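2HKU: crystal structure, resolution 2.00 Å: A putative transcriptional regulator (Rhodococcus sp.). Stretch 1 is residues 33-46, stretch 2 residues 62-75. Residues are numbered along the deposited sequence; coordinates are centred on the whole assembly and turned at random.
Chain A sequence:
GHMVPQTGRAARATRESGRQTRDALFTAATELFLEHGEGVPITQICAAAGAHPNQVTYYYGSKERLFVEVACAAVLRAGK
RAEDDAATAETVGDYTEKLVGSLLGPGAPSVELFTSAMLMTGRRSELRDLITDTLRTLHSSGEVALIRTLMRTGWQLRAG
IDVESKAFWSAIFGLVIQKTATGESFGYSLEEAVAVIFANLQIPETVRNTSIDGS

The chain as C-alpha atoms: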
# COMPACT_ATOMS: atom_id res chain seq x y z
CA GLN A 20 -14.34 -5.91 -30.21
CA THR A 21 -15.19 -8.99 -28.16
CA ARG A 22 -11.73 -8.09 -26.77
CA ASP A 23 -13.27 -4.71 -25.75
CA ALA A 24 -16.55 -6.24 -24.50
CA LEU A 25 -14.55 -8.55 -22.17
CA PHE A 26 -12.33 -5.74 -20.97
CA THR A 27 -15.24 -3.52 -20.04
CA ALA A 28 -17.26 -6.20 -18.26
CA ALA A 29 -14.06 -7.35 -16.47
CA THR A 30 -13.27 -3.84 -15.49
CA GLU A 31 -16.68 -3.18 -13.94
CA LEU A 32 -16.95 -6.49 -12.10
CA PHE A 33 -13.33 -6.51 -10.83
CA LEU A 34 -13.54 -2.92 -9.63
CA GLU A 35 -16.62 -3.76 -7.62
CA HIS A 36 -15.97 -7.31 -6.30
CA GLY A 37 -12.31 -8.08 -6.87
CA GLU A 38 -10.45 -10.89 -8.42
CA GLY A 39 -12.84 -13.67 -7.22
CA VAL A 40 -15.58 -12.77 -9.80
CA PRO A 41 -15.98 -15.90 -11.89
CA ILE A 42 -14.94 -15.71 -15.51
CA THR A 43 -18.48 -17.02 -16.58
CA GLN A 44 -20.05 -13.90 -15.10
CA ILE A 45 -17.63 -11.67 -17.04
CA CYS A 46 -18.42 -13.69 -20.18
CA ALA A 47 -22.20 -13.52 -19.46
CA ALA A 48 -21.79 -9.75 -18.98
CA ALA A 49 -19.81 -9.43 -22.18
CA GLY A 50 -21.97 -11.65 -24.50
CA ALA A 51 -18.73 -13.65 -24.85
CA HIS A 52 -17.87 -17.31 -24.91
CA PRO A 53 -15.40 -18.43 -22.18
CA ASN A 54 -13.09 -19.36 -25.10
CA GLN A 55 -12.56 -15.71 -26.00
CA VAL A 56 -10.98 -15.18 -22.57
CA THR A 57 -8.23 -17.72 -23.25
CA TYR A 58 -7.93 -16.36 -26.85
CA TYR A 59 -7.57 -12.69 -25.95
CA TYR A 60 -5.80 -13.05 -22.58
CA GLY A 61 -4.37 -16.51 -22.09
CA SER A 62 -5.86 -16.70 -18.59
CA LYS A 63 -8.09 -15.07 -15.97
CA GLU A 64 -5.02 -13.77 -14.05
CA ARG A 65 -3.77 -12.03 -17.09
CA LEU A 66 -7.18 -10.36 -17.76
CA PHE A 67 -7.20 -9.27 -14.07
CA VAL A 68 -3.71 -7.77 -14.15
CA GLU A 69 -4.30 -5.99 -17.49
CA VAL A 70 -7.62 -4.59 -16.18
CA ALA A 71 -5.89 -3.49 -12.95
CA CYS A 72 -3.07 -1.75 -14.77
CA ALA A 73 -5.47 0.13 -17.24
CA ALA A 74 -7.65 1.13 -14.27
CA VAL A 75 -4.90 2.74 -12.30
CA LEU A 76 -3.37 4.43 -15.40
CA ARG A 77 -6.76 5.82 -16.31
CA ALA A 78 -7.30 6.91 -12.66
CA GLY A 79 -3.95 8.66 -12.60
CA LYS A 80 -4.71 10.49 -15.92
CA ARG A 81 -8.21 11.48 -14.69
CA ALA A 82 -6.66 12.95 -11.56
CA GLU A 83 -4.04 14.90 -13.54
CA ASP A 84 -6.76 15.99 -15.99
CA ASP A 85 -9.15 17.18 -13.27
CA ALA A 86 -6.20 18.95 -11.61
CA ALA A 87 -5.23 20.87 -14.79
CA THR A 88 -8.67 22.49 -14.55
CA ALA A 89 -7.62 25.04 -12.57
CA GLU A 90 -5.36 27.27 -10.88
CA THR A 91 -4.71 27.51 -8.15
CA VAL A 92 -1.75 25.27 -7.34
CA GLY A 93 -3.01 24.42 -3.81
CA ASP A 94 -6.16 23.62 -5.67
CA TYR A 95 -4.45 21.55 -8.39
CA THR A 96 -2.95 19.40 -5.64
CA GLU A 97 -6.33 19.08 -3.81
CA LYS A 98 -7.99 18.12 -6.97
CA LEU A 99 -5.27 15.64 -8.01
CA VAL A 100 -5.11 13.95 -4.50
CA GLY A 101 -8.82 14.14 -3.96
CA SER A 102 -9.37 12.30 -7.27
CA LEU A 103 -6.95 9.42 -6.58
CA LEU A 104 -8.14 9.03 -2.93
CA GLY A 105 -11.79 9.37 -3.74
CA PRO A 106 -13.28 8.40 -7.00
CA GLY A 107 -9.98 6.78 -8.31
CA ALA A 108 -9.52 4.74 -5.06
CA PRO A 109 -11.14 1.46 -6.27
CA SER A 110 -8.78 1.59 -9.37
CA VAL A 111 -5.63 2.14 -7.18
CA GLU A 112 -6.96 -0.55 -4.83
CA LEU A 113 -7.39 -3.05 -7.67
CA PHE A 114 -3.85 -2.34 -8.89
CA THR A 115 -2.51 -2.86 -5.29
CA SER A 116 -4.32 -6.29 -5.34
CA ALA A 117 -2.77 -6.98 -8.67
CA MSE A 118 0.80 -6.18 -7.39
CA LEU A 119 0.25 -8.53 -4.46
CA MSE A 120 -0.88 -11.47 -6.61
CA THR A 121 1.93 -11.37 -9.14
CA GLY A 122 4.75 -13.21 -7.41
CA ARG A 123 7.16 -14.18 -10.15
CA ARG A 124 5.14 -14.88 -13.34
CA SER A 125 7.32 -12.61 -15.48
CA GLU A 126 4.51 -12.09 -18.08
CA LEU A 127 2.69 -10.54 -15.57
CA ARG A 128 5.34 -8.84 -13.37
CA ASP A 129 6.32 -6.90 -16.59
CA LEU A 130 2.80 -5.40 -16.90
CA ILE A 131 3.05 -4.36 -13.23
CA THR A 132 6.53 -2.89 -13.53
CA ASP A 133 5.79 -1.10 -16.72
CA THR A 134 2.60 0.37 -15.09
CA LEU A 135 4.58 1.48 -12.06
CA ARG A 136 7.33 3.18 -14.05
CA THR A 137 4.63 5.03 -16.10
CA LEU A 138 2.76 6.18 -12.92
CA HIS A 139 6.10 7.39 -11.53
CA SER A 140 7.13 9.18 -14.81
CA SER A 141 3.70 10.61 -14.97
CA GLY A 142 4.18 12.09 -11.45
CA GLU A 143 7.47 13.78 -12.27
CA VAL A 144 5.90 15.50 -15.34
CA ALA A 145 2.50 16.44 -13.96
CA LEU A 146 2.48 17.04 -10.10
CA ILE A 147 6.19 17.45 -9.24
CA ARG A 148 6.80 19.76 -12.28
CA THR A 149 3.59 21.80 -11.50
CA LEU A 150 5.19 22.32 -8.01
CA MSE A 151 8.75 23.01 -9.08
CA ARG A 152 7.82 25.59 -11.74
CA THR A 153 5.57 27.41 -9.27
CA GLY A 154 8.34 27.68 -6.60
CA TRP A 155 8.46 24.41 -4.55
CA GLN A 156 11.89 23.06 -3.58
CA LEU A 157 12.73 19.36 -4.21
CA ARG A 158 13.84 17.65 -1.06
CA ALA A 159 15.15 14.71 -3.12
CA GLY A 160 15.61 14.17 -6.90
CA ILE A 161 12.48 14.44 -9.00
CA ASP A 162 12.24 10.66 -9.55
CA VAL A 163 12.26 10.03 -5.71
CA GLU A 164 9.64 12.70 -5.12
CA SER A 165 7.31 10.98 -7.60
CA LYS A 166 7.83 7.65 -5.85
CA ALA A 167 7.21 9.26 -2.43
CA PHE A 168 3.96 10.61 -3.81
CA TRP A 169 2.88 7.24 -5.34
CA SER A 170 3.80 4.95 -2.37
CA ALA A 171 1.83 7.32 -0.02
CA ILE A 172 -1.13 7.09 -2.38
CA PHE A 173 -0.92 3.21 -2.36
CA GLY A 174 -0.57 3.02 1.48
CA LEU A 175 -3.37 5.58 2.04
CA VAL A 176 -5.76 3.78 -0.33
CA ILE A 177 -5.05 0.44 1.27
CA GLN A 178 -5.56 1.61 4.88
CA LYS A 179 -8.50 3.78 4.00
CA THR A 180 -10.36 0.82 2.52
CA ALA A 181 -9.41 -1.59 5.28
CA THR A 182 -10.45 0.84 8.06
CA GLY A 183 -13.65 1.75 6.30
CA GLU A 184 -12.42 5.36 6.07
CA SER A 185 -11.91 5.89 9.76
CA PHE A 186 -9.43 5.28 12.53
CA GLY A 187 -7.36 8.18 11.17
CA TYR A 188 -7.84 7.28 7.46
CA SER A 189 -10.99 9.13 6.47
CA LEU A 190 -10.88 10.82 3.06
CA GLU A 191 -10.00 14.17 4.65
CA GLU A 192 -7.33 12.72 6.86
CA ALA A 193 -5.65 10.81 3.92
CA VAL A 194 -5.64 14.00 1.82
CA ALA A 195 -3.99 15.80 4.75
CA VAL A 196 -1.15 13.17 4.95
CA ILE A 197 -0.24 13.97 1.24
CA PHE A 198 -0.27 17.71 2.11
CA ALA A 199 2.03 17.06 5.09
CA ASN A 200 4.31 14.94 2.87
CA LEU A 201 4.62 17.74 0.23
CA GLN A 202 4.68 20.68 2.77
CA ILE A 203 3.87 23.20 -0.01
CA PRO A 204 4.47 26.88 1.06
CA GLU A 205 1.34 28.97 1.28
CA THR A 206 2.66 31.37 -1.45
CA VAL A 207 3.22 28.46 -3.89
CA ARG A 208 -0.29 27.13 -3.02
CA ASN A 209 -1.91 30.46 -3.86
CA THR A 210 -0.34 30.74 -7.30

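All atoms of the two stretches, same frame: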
# COMPACT_ATOMS: atom_id res chain seq x y z
N PHE A 33 -14.57 -6.56 -11.67
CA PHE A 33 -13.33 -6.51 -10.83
C PHE A 33 -13.22 -5.29 -9.93
O PHE A 33 -12.77 -5.38 -8.73
CB PHE A 33 -12.04 -6.61 -11.72
CG PHE A 33 -11.79 -8.00 -12.30
CD1 PHE A 33 -12.22 -9.17 -11.60
CD2 PHE A 33 -11.10 -8.17 -13.52
CE1 PHE A 33 -11.98 -10.43 -12.14
CE2 PHE A 33 -10.87 -9.41 -14.05
CZ PHE A 33 -11.29 -10.54 -13.38
N LEU A 34 -13.58 -4.11 -10.47
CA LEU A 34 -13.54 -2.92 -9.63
C LEU A 34 -14.48 -3.00 -8.44
O LEU A 34 -14.18 -2.50 -7.37
CB LEU A 34 -13.83 -1.64 -10.43
CG LEU A 34 -12.71 -1.02 -11.29
CD1 LEU A 34 -13.35 0.10 -12.20
CD2 LEU A 34 -11.68 -0.42 -10.43
N GLU A 35 -15.60 -3.65 -8.64
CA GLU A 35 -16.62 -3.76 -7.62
C GLU A 35 -16.34 -4.89 -6.64
O GLU A 35 -16.44 -4.70 -5.41
CB GLU A 35 -17.95 -3.98 -8.32
CG GLU A 35 -19.06 -3.97 -7.30
CD GLU A 35 -20.45 -3.88 -7.88
OE1 GLU A 35 -20.60 -3.96 -9.14
OE2 GLU A 35 -21.41 -3.77 -7.06
N HIS A 36 -16.01 -6.08 -7.16
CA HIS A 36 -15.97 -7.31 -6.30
C HIS A 36 -14.65 -8.02 -6.18
O HIS A 36 -14.52 -8.97 -5.38
CB HIS A 36 -17.07 -8.32 -6.71
CG HIS A 36 -18.45 -7.75 -6.59
ND1 HIS A 36 -19.02 -7.43 -5.36
CD2 HIS A 36 -19.34 -7.38 -7.53
CE1 HIS A 36 -20.21 -6.90 -5.57
NE2 HIS A 36 -20.42 -6.85 -6.87
N GLY A 37 -13.67 -7.59 -6.98
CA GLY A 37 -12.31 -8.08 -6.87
C GLY A 37 -12.10 -9.28 -7.74
O GLY A 37 -12.97 -9.71 -8.47
N GLU A 38 -10.93 -9.85 -7.59
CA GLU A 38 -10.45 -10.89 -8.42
C GLU A 38 -11.25 -12.21 -8.40
O GLU A 38 -11.23 -12.94 -9.40
CB GLU A 38 -9.01 -11.18 -8.05
CG GLU A 38 -8.34 -11.79 -9.26
CD GLU A 38 -7.49 -12.94 -8.93
OE1 GLU A 38 -6.57 -12.72 -8.08
OE2 GLU A 38 -7.76 -14.01 -9.55
N GLY A 39 -11.99 -12.48 -7.30
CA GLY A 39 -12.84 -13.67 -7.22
C GLY A 39 -14.09 -13.80 -8.11
O GLY A 39 -14.67 -14.91 -8.21
N VAL A 40 -14.53 -12.72 -8.74
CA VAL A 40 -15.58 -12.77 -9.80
C VAL A 40 -15.33 -13.90 -10.77
O VAL A 40 -14.25 -13.93 -11.40
CB VAL A 40 -15.56 -11.49 -10.65
CG1 VAL A 40 -16.55 -11.58 -11.93
CG2 VAL A 40 -15.94 -10.33 -9.83
N PRO A 41 -16.28 -14.88 -10.89
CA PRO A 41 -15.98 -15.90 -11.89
C PRO A 41 -15.87 -15.38 -13.32
O PRO A 41 -16.61 -14.52 -13.74
CB PRO A 41 -17.13 -16.92 -11.76
CG PRO A 41 -17.77 -16.68 -10.43
CD PRO A 41 -17.55 -15.16 -10.17
N ILE A 42 -14.97 -15.98 -14.08
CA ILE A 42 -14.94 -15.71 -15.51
C ILE A 42 -16.30 -15.81 -16.27
O ILE A 42 -16.60 -14.93 -17.10
CB ILE A 42 -13.78 -16.55 -16.20
CG1 ILE A 42 -13.29 -15.84 -17.45
CG2 ILE A 42 -14.19 -18.01 -16.45
CD1 ILE A 42 -12.90 -14.31 -17.10
N THR A 43 -17.13 -16.80 -15.94
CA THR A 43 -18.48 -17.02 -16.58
C THR A 43 -19.43 -15.81 -16.45
O THR A 43 -20.28 -15.53 -17.32
CB THR A 43 -19.22 -18.30 -16.01
OG1 THR A 43 -19.32 -18.25 -14.56
CG2 THR A 43 -18.50 -19.62 -16.42
N GLN A 44 -19.28 -15.09 -15.36
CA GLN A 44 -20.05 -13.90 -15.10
C GLN A 44 -19.56 -12.74 -15.92
O GLN A 44 -20.35 -11.90 -16.29
CB GLN A 44 -19.81 -13.54 -13.68
CG GLN A 44 -20.97 -13.00 -12.98
CD GLN A 44 -20.65 -12.79 -11.54
OE1 GLN A 44 -20.28 -11.69 -11.14
NE2 GLN A 44 -20.76 -13.83 -10.74
N ILE A 45 -18.23 -12.65 -16.13
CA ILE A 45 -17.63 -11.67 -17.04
C ILE A 45 -18.08 -11.97 -18.48
O ILE A 45 -18.45 -11.07 -19.20
CB ILE A 45 -16.06 -11.58 -16.90
CG1 ILE A 45 -15.69 -10.84 -15.60
CG2 ILE A 45 -15.43 -10.89 -18.09
CD1 ILE A 45 -14.23 -11.14 -15.05
N CYS A 46 -18.02 -13.23 -18.87
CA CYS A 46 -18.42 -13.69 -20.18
C CYS A 46 -19.91 -13.47 -20.41
O CYS A 46 -20.31 -13.03 -21.50
CB CYS A 46 -18.06 -15.16 -20.37
SG CYS A 46 -16.28 -15.42 -20.51
N SER A 62 -5.51 -16.29 -19.93
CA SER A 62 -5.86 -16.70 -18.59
C SER A 62 -6.65 -15.60 -17.86
O SER A 62 -6.54 -14.41 -18.23
CB SER A 62 -4.61 -17.06 -17.76
OG SER A 62 -3.93 -15.89 -17.31
N LYS A 63 -7.37 -16.01 -16.82
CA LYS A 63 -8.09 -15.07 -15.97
C LYS A 63 -7.13 -14.06 -15.32
O LYS A 63 -7.45 -12.89 -15.22
CB LYS A 63 -8.90 -15.82 -14.90
CG LYS A 63 -10.01 -15.00 -14.29
CD LYS A 63 -10.60 -15.73 -13.11
CE LYS A 63 -11.25 -14.73 -12.13
NZ LYS A 63 -11.98 -15.42 -11.01
N GLU A 64 -5.98 -14.55 -14.84
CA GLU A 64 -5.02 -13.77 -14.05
C GLU A 64 -4.47 -12.66 -14.93
O GLU A 64 -4.33 -11.52 -14.53
CB GLU A 64 -3.86 -14.69 -13.56
CG GLU A 64 -4.28 -15.67 -12.46
CD GLU A 64 -5.24 -16.80 -12.94
OE1 GLU A 64 -4.95 -17.42 -13.99
OE2 GLU A 64 -6.30 -17.06 -12.29
N ARG A 65 -4.23 -13.01 -16.19
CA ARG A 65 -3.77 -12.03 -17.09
C ARG A 65 -4.83 -10.96 -17.45
O ARG A 65 -4.50 -9.78 -17.49
CB ARG A 65 -3.27 -12.65 -18.37
CG ARG A 65 -2.88 -11.58 -19.34
CD ARG A 65 -1.96 -12.20 -20.37
NE ARG A 65 -0.58 -11.72 -20.28
CZ ARG A 65 -0.12 -10.64 -20.90
NH1 ARG A 65 1.15 -10.31 -20.77
NH2 ARG A 65 -0.93 -9.90 -21.66
N LEU A 66 -6.07 -11.37 -17.71
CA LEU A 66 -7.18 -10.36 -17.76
C LEU A 66 -7.23 -9.43 -16.51
O LEU A 66 -7.31 -8.23 -16.67
CB LEU A 66 -8.55 -11.01 -18.00
CG LEU A 66 -9.83 -10.14 -18.16
CD1 LEU A 66 -9.74 -9.08 -19.21
CD2 LEU A 66 -11.03 -11.02 -18.41
N PHE A 67 -7.14 -10.01 -15.29
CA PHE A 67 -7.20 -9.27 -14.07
C PHE A 67 -6.05 -8.26 -14.00
O PHE A 67 -6.28 -7.09 -13.72
CB PHE A 67 -7.04 -10.19 -12.84
CG PHE A 67 -7.20 -9.45 -11.53
CD1 PHE A 67 -8.48 -9.02 -11.14
CD2 PHE A 67 -6.13 -9.07 -10.82
CE1 PHE A 67 -8.68 -8.32 -9.98
CE2 PHE A 67 -6.28 -8.40 -9.62
CZ PHE A 67 -7.52 -8.01 -9.19
N VAL A 68 -4.80 -8.72 -14.22
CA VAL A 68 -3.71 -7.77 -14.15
C VAL A 68 -3.84 -6.67 -15.25
O VAL A 68 -3.58 -5.48 -14.99
CB VAL A 68 -2.27 -8.50 -14.16
CG1 VAL A 68 -1.16 -7.48 -14.23
CG2 VAL A 68 -2.16 -9.39 -12.95
N GLU A 69 -4.21 -7.04 -16.49
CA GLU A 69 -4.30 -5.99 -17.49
C GLU A 69 -5.37 -4.97 -17.09
O GLU A 69 -5.15 -3.76 -17.18
CB GLU A 69 -4.66 -6.53 -18.86
CG GLU A 69 -3.49 -7.14 -19.54
CD GLU A 69 -3.80 -7.50 -20.95
OE1 GLU A 69 -4.73 -6.92 -21.58
OE2 GLU A 69 -3.11 -8.38 -21.40
N VAL A 70 -6.53 -5.47 -16.66
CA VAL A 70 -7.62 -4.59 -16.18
C VAL A 70 -7.14 -3.65 -15.06
O VAL A 70 -7.52 -2.42 -15.03
CB VAL A 70 -8.85 -5.47 -15.71
CG1 VAL A 70 -9.80 -4.73 -14.82
CG2 VAL A 70 -9.57 -6.11 -16.93
N ALA A 71 -6.34 -4.22 -14.12
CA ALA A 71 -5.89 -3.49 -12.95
C ALA A 71 -4.92 -2.37 -13.34
O ALA A 71 -5.04 -1.25 -12.89
CB ALA A 71 -5.25 -4.46 -11.90
N CYS A 72 -3.95 -2.71 -14.18
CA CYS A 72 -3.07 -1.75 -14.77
C CYS A 72 -3.79 -0.60 -15.55
O CYS A 72 -3.47 0.53 -15.32
CB CYS A 72 -2.09 -2.47 -15.68
SG CYS A 72 -0.92 -3.52 -14.59
N ALA A 73 -4.63 -0.90 -16.51
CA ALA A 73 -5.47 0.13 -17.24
C ALA A 73 -6.29 0.98 -16.31
O ALA A 73 -6.27 2.21 -16.40
CB ALA A 73 -6.32 -0.52 -18.27
N ALA A 74 -6.93 0.37 -15.31
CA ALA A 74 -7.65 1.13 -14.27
C ALA A 74 -6.85 2.15 -13.53
O ALA A 74 -7.23 3.30 -13.40
CB ALA A 74 -8.39 0.17 -13.26
N VAL A 75 -5.70 1.77 -12.98
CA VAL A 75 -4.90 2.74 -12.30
C VAL A 75 -4.25 3.82 -13.22
O VAL A 75 -4.05 4.96 -12.79
CB VAL A 75 -3.74 2.07 -11.36
CG1 VAL A 75 -2.51 1.55 -12.22
CG2 VAL A 75 -3.28 3.08 -10.37
O HOH W 1 -13.02 -18.21 -12.53

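Stretch 1 runs from the end of one helix through a short turn into the start of another, and it packs against one side of the long helix 63-75, with 586 Å² buried between the two, both sides summed. The contact begins at F33, a buried residue whose CA-to-CB bond points toward stretch 2. Its ring enters the hollow formed by K63, L66, F67 and V70. F67 meets it edge to face: the edge of the F67 ring is directed at the F33 face, with centroids 4.9 Å apart, planes at 79°, and F33 CD2 3.6 Å from F67 CD1. L66 and V70 lie at the edge of the F33 ring, with F33 CE2 4.3 Å from L66 CG and F33 CD2 3.9 Å from V70 CG1. A flat, wholly apolar side chain suits this place because both its face and its rim find hydrocarbon or aromatic partners.

One residue on, L34 starts out sideways, but its end comes nearer, and L34 CD2 reaches to 4.4 Å from A74 CB; the small alanine offers a shallow surface one turn beyond V70. E35 and H36 are exposed and take no part. G37 is the first residue to leave helical phi/psi, with a positive phi that favours glycine, and a type I turn from G37 to V40 redirects the chain.

Within this turn the side chain of E38 makes two kinds of contact. Its aliphatic portion covers the F67 ring, with E38 CG 3.4 Å from the ring centroid and 15° off the normal, a CH-pi contact over the face. Its carboxylate is less favourably placed, E38 OE2 being 4.4 Å from E64 OE2, a like charge. K63, extended with all four chi angles t, brings its ammonium group to the carbonyls of the turn, and K63 NZ donates hydrogen bonds to E38 O (3.1 Å) and V40 O (2.7 Å). A long lysine fits well here: its methylenes pass the apolar side chains, with K63 CE 4.4 Å from F33 CE1, while its charge is met by carbonyl oxygens. A water adds weak hydrogen bonds, its oxygen accepting from K63 NZ and I42 N, each at 3.3 Å.

P41 occupies the N-cap position of the next helix and points away. I42 then turns back toward stretch 2, I42 CD1 lying 4.1 Å from K63 CG and 4.0 Å from L66 CD2. The buried I45 closes the contact, with I45 CG2 4.4 Å from L66 CD2, so that L66 touches F33, I42 and I45 and links both helical segments of stretch 1.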